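Local structure of putative tetR family transcription regulator (Shewanella loihica, 3PPB) at residues 57-68 and 106-117. The protein probably binds DNA through a helix-turn-helix motif and regulates transcription, as a dimeric member of the TetR family. Sequence-based numbering, arbitrary orientation.
Sequences LEQLFLGVKQEF and FFQLYSMSPTVE. With EDO (1,2-ethanediol), chain D; EDO (1,2-ethanediol), chain I; EDO (1,2-ethanediol), chain F; EDO (1,2-ethanediol), chain G.
Lys65 and the Phe107 ring form a cation-pi pair, and a bound 1,2-ethanediol, probably from the crystallisation liquor, shares the site. Lys65 NZ stands over the ring face, 4.9 Å from the centroid and 22° off the normal. A bend at chi2 (-82°) folds the lysine chain back so that CE passes close to Phe107 CE1. Both diol oxygens accept hydrogen bonds from NZ, and Ser111 OG donates another to diol O2 at 2.6 Å. These two bonds hold the ammonium group; the ring adds a longer contact, with O2 lying closer to its face than NZ does. Phe107 also turns its edge to the face of Phe68, with centroids 5.4 Å apart and planes at 84°, a T-shaped pair, while Val64 CG1 packs against Phe107 CZ. Were Phe107 an alanine, the Lys65 ammonium would probably lose its aromatic partner and a gap would be likely to open beside Phe68 and Val64.

Phe106, its CG anti to the backbone N, drives its ring end into helix 53-74: CE1 meets Leu60 CD2 at 3.6 Å, and CE2 lies 3.7 Å from Phe61 CA. Val116 makes a CH-pi contact with Phe61, CG1 lying 4.2 Å from the ring centroid over one face. Nearer the surface, a second diol bridges the segments, donating to Glu58 OE2 and accepting from Glu117 N.

In the TetR fold the helix after the helix-turn-helix, here 53-74, links the DNA-binding and C-terminal domains, so its packing on helix 101-110 and the following loop probably helps to couple them. Helix 10-24, in this family part of the DNA-binding domain, packs on Leu57, Leu60 and Phe106; helix 118-128 touches Phe61; and backbone O of Met112 (selenomethionine) accepts a hydrogen bond from Arg166 NH1 of the second subunit.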
loop_
_atom_site.group_PDB
_atom_site.type_symbol
_atom_site.label_atom_id
_atom_site.label_comp_id
_atom_site.label_asym_id
_atom_site.label_seq_id
_atom_site.Cartn_x
_atom_site.Cartn_y
_atom_site.Cartn_z
ATOM N N LEU A 57 -8.504 -15.302 8.446
ATOM C CA LEU A 57 -8.011 -14.155 7.672
ATOM C C LEU A 57 -7.594 -14.591 6.253
ATOM O O LEU A 57 -7.893 -13.889 5.291
ATOM C CB LEU A 57 -6.826 -13.445 8.375
ATOM C CG LEU A 57 -6.116 -12.344 7.545
ATOM C CD1 LEU A 57 -7.061 -11.210 7.221
ATOM C CD2 LEU A 57 -4.848 -11.840 8.228
ATOM N N GLU A 58 -6.906 -15.738 6.134
ATOM C CA GLU A 58 -6.416 -16.246 4.845
ATOM C C GLU A 58 -7.579 -16.618 3.911
ATOM O O GLU A 58 -7.539 -16.276 2.727
ATOM C CB GLU A 58 -5.496 -17.446 5.067
ATOM C CG GLU A 58 -4.170 -17.046 5.686
ATOM C CD GLU A 58 -3.253 -18.179 6.111
ATOM O OE1 GLU A 58 -3.638 -19.361 5.969
ATOM O OE2 GLU A 58 -2.132 -17.877 6.577
ATOM N N GLN A 59 -8.623 -17.272 4.463
ATOM C CA GLN A 59 -9.797 -17.675 3.689
ATOM C C GLN A 59 -10.587 -16.449 3.255
ATOM O O GLN A 59 -11.059 -16.397 2.118
ATOM C CB GLN A 59 -10.697 -18.667 4.471
ATOM C CG GLN A 59 -10.073 -20.064 4.680
ATOM C CD GLN A 59 -9.589 -20.708 3.397
ATOM O OE1 GLN A 59 -10.367 -20.976 2.475
ATOM N NE2 GLN A 59 -8.285 -20.941 3.300
ATOM N N LEU A 60 -10.709 -15.455 4.154
ATOM C CA LEU A 60 -11.381 -14.199 3.840
ATOM C C LEU A 60 -10.627 -13.472 2.716
ATOM O O LEU A 60 -11.234 -13.048 1.726
ATOM C CB LEU A 60 -11.448 -13.326 5.107
ATOM C CG LEU A 60 -12.081 -11.952 4.955
ATOM C CD1 LEU A 60 -13.543 -12.047 4.486
ATOM C CD2 LEU A 60 -11.966 -11.158 6.248
ATOM N N PHE A 61 -9.293 -13.342 2.882
ATOM C CA PHE A 61 -8.385 -12.689 1.939
ATOM C C PHE A 61 -8.558 -13.247 0.534
ATOM O O PHE A 61 -8.833 -12.479 -0.386
ATOM C CB PHE A 61 -6.923 -12.852 2.412
ATOM C CG PHE A 61 -5.882 -12.193 1.538
ATOM C CD1 PHE A 61 -5.653 -10.830 1.615
ATOM C CD2 PHE A 61 -5.114 -12.943 0.654
ATOM C CE1 PHE A 61 -4.701 -10.221 0.793
ATOM C CE2 PHE A 61 -4.144 -12.337 -0.139
ATOM C CZ PHE A 61 -3.941 -10.983 -0.060
ATOM N N LEU A 62 -8.436 -14.585 0.379
ATOM C CA LEU A 62 -8.536 -15.250 -0.926
ATOM C C LEU A 62 -9.941 -15.108 -1.515
ATOM O O LEU A 62 -10.079 -14.918 -2.739
ATOM C CB LEU A 62 -8.122 -16.733 -0.848
ATOM C CG LEU A 62 -6.662 -17.022 -0.458
ATOM C CD1 LEU A 62 -6.475 -18.487 -0.144
ATOM C CD2 LEU A 62 -5.669 -16.565 -1.550
ATOM N N GLY A 63 -10.947 -15.158 -0.638
ATOM C CA GLY A 63 -12.350 -15.001 -1.012
ATOM C C GLY A 63 -12.639 -13.650 -1.633
ATOM O O GLY A 63 -13.221 -13.582 -2.720
ATOM N N VAL A 64 -12.200 -12.562 -0.959
ATOM C CA VAL A 64 -12.389 -11.187 -1.448
ATOM C C VAL A 64 -11.567 -10.994 -2.751
ATOM O O VAL A 64 -12.091 -10.435 -3.712
ATOM C CB VAL A 64 -12.091 -10.083 -0.382
ATOM C CG1 VAL A 64 -12.416 -8.701 -0.939
ATOM C CG2 VAL A 64 -12.903 -10.320 0.908
ATOM N N LYS A 65 -10.321 -11.502 -2.797
ATOM C CA LYS A 65 -9.491 -11.430 -4.011
ATOM C C LYS A 65 -10.224 -12.103 -5.191
ATOM O O LYS A 65 -10.267 -11.518 -6.281
ATOM C CB LYS A 65 -8.101 -12.082 -3.799
ATOM C CG LYS A 65 -7.135 -11.278 -2.934
ATOM C CD LYS A 65 -6.436 -10.183 -3.725
ATOM C CE LYS A 65 -5.634 -9.284 -2.833
ATOM N NZ LYS A 65 -4.649 -8.498 -3.618
ATOM N N GLN A 66 -10.849 -13.291 -4.954
ATOM C CA GLN A 66 -11.589 -13.999 -5.999
ATOM C C GLN A 66 -12.786 -13.170 -6.491
ATOM O O GLN A 66 -12.971 -13.063 -7.701
ATOM C CB GLN A 66 -12.034 -15.394 -5.557
ATOM C CG GLN A 66 -12.508 -16.255 -6.747
ATOM C CD GLN A 66 -11.416 -16.520 -7.755
ATOM O OE1 GLN A 66 -10.422 -17.175 -7.458
ATOM N NE2 GLN A 66 -11.556 -15.980 -8.964
ATOM N N GLU A 67 -13.548 -12.544 -5.575
ATOM C CA GLU A 67 -14.671 -11.663 -5.928
ATOM C C GLU A 67 -14.212 -10.504 -6.828
ATOM O O GLU A 67 -14.854 -10.204 -7.840
ATOM C CB GLU A 67 -15.321 -11.094 -4.663
ATOM C CG GLU A 67 -16.175 -12.083 -3.909
ATOM C CD GLU A 67 -16.722 -11.503 -2.623
ATOM O OE1 GLU A 67 -17.011 -10.285 -2.600
ATOM O OE2 GLU A 67 -16.829 -12.256 -1.627
ATOM N N PHE A 68 -13.105 -9.853 -6.442
ATOM C CA PHE A 68 -12.509 -8.746 -7.178
ATOM C C PHE A 68 -12.117 -9.188 -8.599
ATOM O O PHE A 68 -12.481 -8.531 -9.580
ATOM C CB PHE A 68 -11.288 -8.232 -6.408
ATOM C CG PHE A 68 -10.459 -7.183 -7.110
ATOM C CD1 PHE A 68 -10.891 -5.860 -7.179
ATOM C CD2 PHE A 68 -9.213 -7.502 -7.652
ATOM C CE1 PHE A 68 -10.096 -4.879 -7.774
ATOM C CE2 PHE A 68 -8.421 -6.522 -8.252
ATOM C CZ PHE A 68 -8.868 -5.220 -8.317
ATOM N N PHE A 106 -10.296 -3.305 3.355
ATOM C CA PHE A 106 -9.659 -4.584 3.685
ATOM C C PHE A 106 -8.432 -4.785 2.788
ATOM O O PHE A 106 -7.390 -5.193 3.296
ATOM C CB PHE A 106 -10.669 -5.754 3.533
ATOM C CG PHE A 106 -10.068 -7.129 3.708
ATOM C CD1 PHE A 106 -9.917 -7.681 4.976
ATOM C CD2 PHE A 106 -9.631 -7.866 2.607
ATOM C CE1 PHE A 106 -9.335 -8.939 5.146
ATOM C CE2 PHE A 106 -9.049 -9.127 2.778
ATOM C CZ PHE A 106 -8.926 -9.664 4.046
ATOM N N PHE A 107 -8.527 -4.459 1.470
ATOM C CA PHE A 107 -7.362 -4.565 0.564
ATOM C C PHE A 107 -6.293 -3.549 0.957
ATOM O O PHE A 107 -5.119 -3.881 1.066
ATOM C CB PHE A 107 -7.752 -4.345 -0.908
ATOM C CG PHE A 107 -8.418 -5.480 -1.647
ATOM C CD1 PHE A 107 -8.298 -6.798 -1.199
ATOM C CD2 PHE A 107 -9.105 -5.246 -2.827
ATOM C CE1 PHE A 107 -8.887 -7.846 -1.901
ATOM C CE2 PHE A 107 -9.656 -6.306 -3.554
ATOM C CZ PHE A 107 -9.555 -7.591 -3.080
ATOM N N GLN A 108 -6.707 -2.323 1.215
ATOM C CA GLN A 108 -5.792 -1.257 1.590
ATOM C C GLN A 108 -5.023 -1.688 2.857
ATOM O O GLN A 108 -3.813 -1.539 2.934
ATOM C CB GLN A 108 -6.605 0.037 1.777
ATOM C CG GLN A 108 -5.889 1.328 1.444
ATOM C CD GLN A 108 -5.319 1.447 0.048
ATOM O OE1 GLN A 108 -4.156 1.145 -0.171
ATOM N NE2 GLN A 108 -6.074 1.985 -0.906
ATOM N N LEU A 109 -5.694 -2.329 3.789
ATOM C CA LEU A 109 -5.013 -2.757 5.003
ATOM C C LEU A 109 -4.178 -4.034 4.861
ATOM O O LEU A 109 -3.158 -4.138 5.543
ATOM C CB LEU A 109 -6.044 -2.981 6.124
ATOM C CG LEU A 109 -6.737 -1.751 6.690
ATOM C CD1 LEU A 109 -8.044 -2.143 7.359
ATOM C CD2 LEU A 109 -5.821 -1.021 7.671
ATOM N N TYR A 110 -4.619 -5.024 4.057
ATOM C CA TYR A 110 -3.971 -6.343 4.075
ATOM C C TYR A 110 -3.274 -6.834 2.787
ATOM O O TYR A 110 -2.403 -7.700 2.903
ATOM C CB TYR A 110 -5.012 -7.409 4.489
ATOM C CG TYR A 110 -5.555 -7.196 5.887
ATOM C CD1 TYR A 110 -4.900 -7.718 6.996
ATOM C CD2 TYR A 110 -6.736 -6.493 6.101
ATOM C CE1 TYR A 110 -5.382 -7.504 8.288
ATOM C CE2 TYR A 110 -7.225 -6.275 7.388
ATOM C CZ TYR A 110 -6.537 -6.773 8.479
ATOM O OH TYR A 110 -7.016 -6.570 9.744
ATOM N N SER A 111 -3.665 -6.335 1.597
ATOM C CA SER A 111 -3.166 -6.757 0.272
ATOM C C SER A 111 -1.648 -6.759 0.074
ATOM O O SER A 111 -1.133 -7.606 -0.670
ATOM C CB SER A 111 -3.743 -5.865 -0.815
ATOM O OG SER A 111 -5.012 -6.359 -1.182
HETATM N N MSE A 112 -0.950 -5.789 0.653
HETATM C CA MSE A 112 0.490 -5.669 0.454
HETATM C C MSE A 112 1.234 -5.531 1.770
HETATM O O MSE A 112 2.416 -5.150 1.794
HETATM C CB MSE A 112 0.753 -4.445 -0.426
HETATM C CG MSE A 112 1.708 -4.749 -1.538
HETATM SE SE MSE A 112 1.803 -3.317 -2.783
HETATM C CE MSE A 112 2.192 -1.919 -1.599
ATOM N N SER A 113 0.552 -5.913 2.855
ATOM C CA SER A 113 1.066 -5.796 4.197
ATOM C C SER A 113 1.806 -7.058 4.639
ATOM O O SER A 113 1.474 -8.158 4.175
ATOM C CB SER A 113 -0.085 -5.494 5.161
ATOM O OG SER A 113 -0.780 -6.668 5.554
ATOM N N PRO A 114 2.740 -6.926 5.616
ATOM C CA PRO A 114 3.411 -8.119 6.160
ATOM C C PRO A 114 2.484 -9.026 6.988
ATOM O O PRO A 114 2.938 -10.079 7.434
ATOM C CB PRO A 114 4.509 -7.530 7.071
ATOM C CG PRO A 114 4.602 -6.068 6.723
ATOM C CD PRO A 114 3.231 -5.693 6.273
ATOM N N THR A 115 1.202 -8.636 7.203
ATOM C CA THR A 115 0.253 -9.405 8.031
ATOM C C THR A 115 -0.101 -10.757 7.384
ATOM O O THR A 115 -0.102 -11.778 8.084
ATOM C CB THR A 115 -1.035 -8.582 8.336
ATOM O OG1 THR A 115 -0.685 -7.256 8.726
ATOM C CG2 THR A 115 -1.894 -9.209 9.421
ATOM N N VAL A 116 -0.424 -10.760 6.077
ATOM C CA VAL A 116 -0.814 -11.999 5.385
ATOM C C VAL A 116 0.447 -12.776 5.012
ATOM O O VAL A 116 1.412 -12.169 4.542
ATOM C CB VAL A 116 -1.730 -11.748 4.148
ATOM C CG1 VAL A 116 -2.211 -13.056 3.524
ATOM C CG2 VAL A 116 -2.926 -10.871 4.513
ATOM N N GLU A 117 0.428 -14.122 5.220
ATOM C CA GLU A 117 1.505 -15.038 4.841
ATOM C C GLU A 117 1.876 -14.821 3.387
ATOM O O GLU A 117 0.970 -14.672 2.556
ATOM C CB GLU A 117 1.065 -16.498 5.032
ATOM C CG GLU A 117 1.434 -17.097 6.376
ATOM C CD GLU A 117 2.909 -17.193 6.707
ATOM O OE1 GLU A 117 3.738 -17.372 5.785
ATOM O OE2 GLU A 117 3.231 -17.105 7.913
HETATM C C1 EDO D . -5.498 -5.922 -6.022
HETATM O O1 EDO D . -5.517 -7.347 -5.975
HETATM C C2 EDO D . -6.284 -5.397 -4.832
HETATM O O2 EDO D . -5.761 -5.942 -3.624
HETATM C C1 EDO I . -2.067 -14.393 7.936
HETATM O O1 EDO I . -1.585 -15.261 6.906
HETATM C C2 EDO I . -1.588 -14.806 9.322
HETATM O O2 EDO I . -0.312 -15.461 9.327
HETATM C C1 EDO F . -0.943 0.043 2.255
HETATM O O1 EDO F . -2.191 0.395 1.642
HETATM C C2 EDO F . -0.106 -0.730 1.241
HETATM O O2 EDO F . 0.948 -1.436 1.913
HETATM C C1 EDO G . -18.516 -8.030 -5.305
HETATM O O1 EDO G . -17.483 -8.357 -4.363
HETATM C C2 EDO G . -18.143 -8.611 -6.667
HETATM O O2 EDO G . -19.098 -8.191 -7.653
#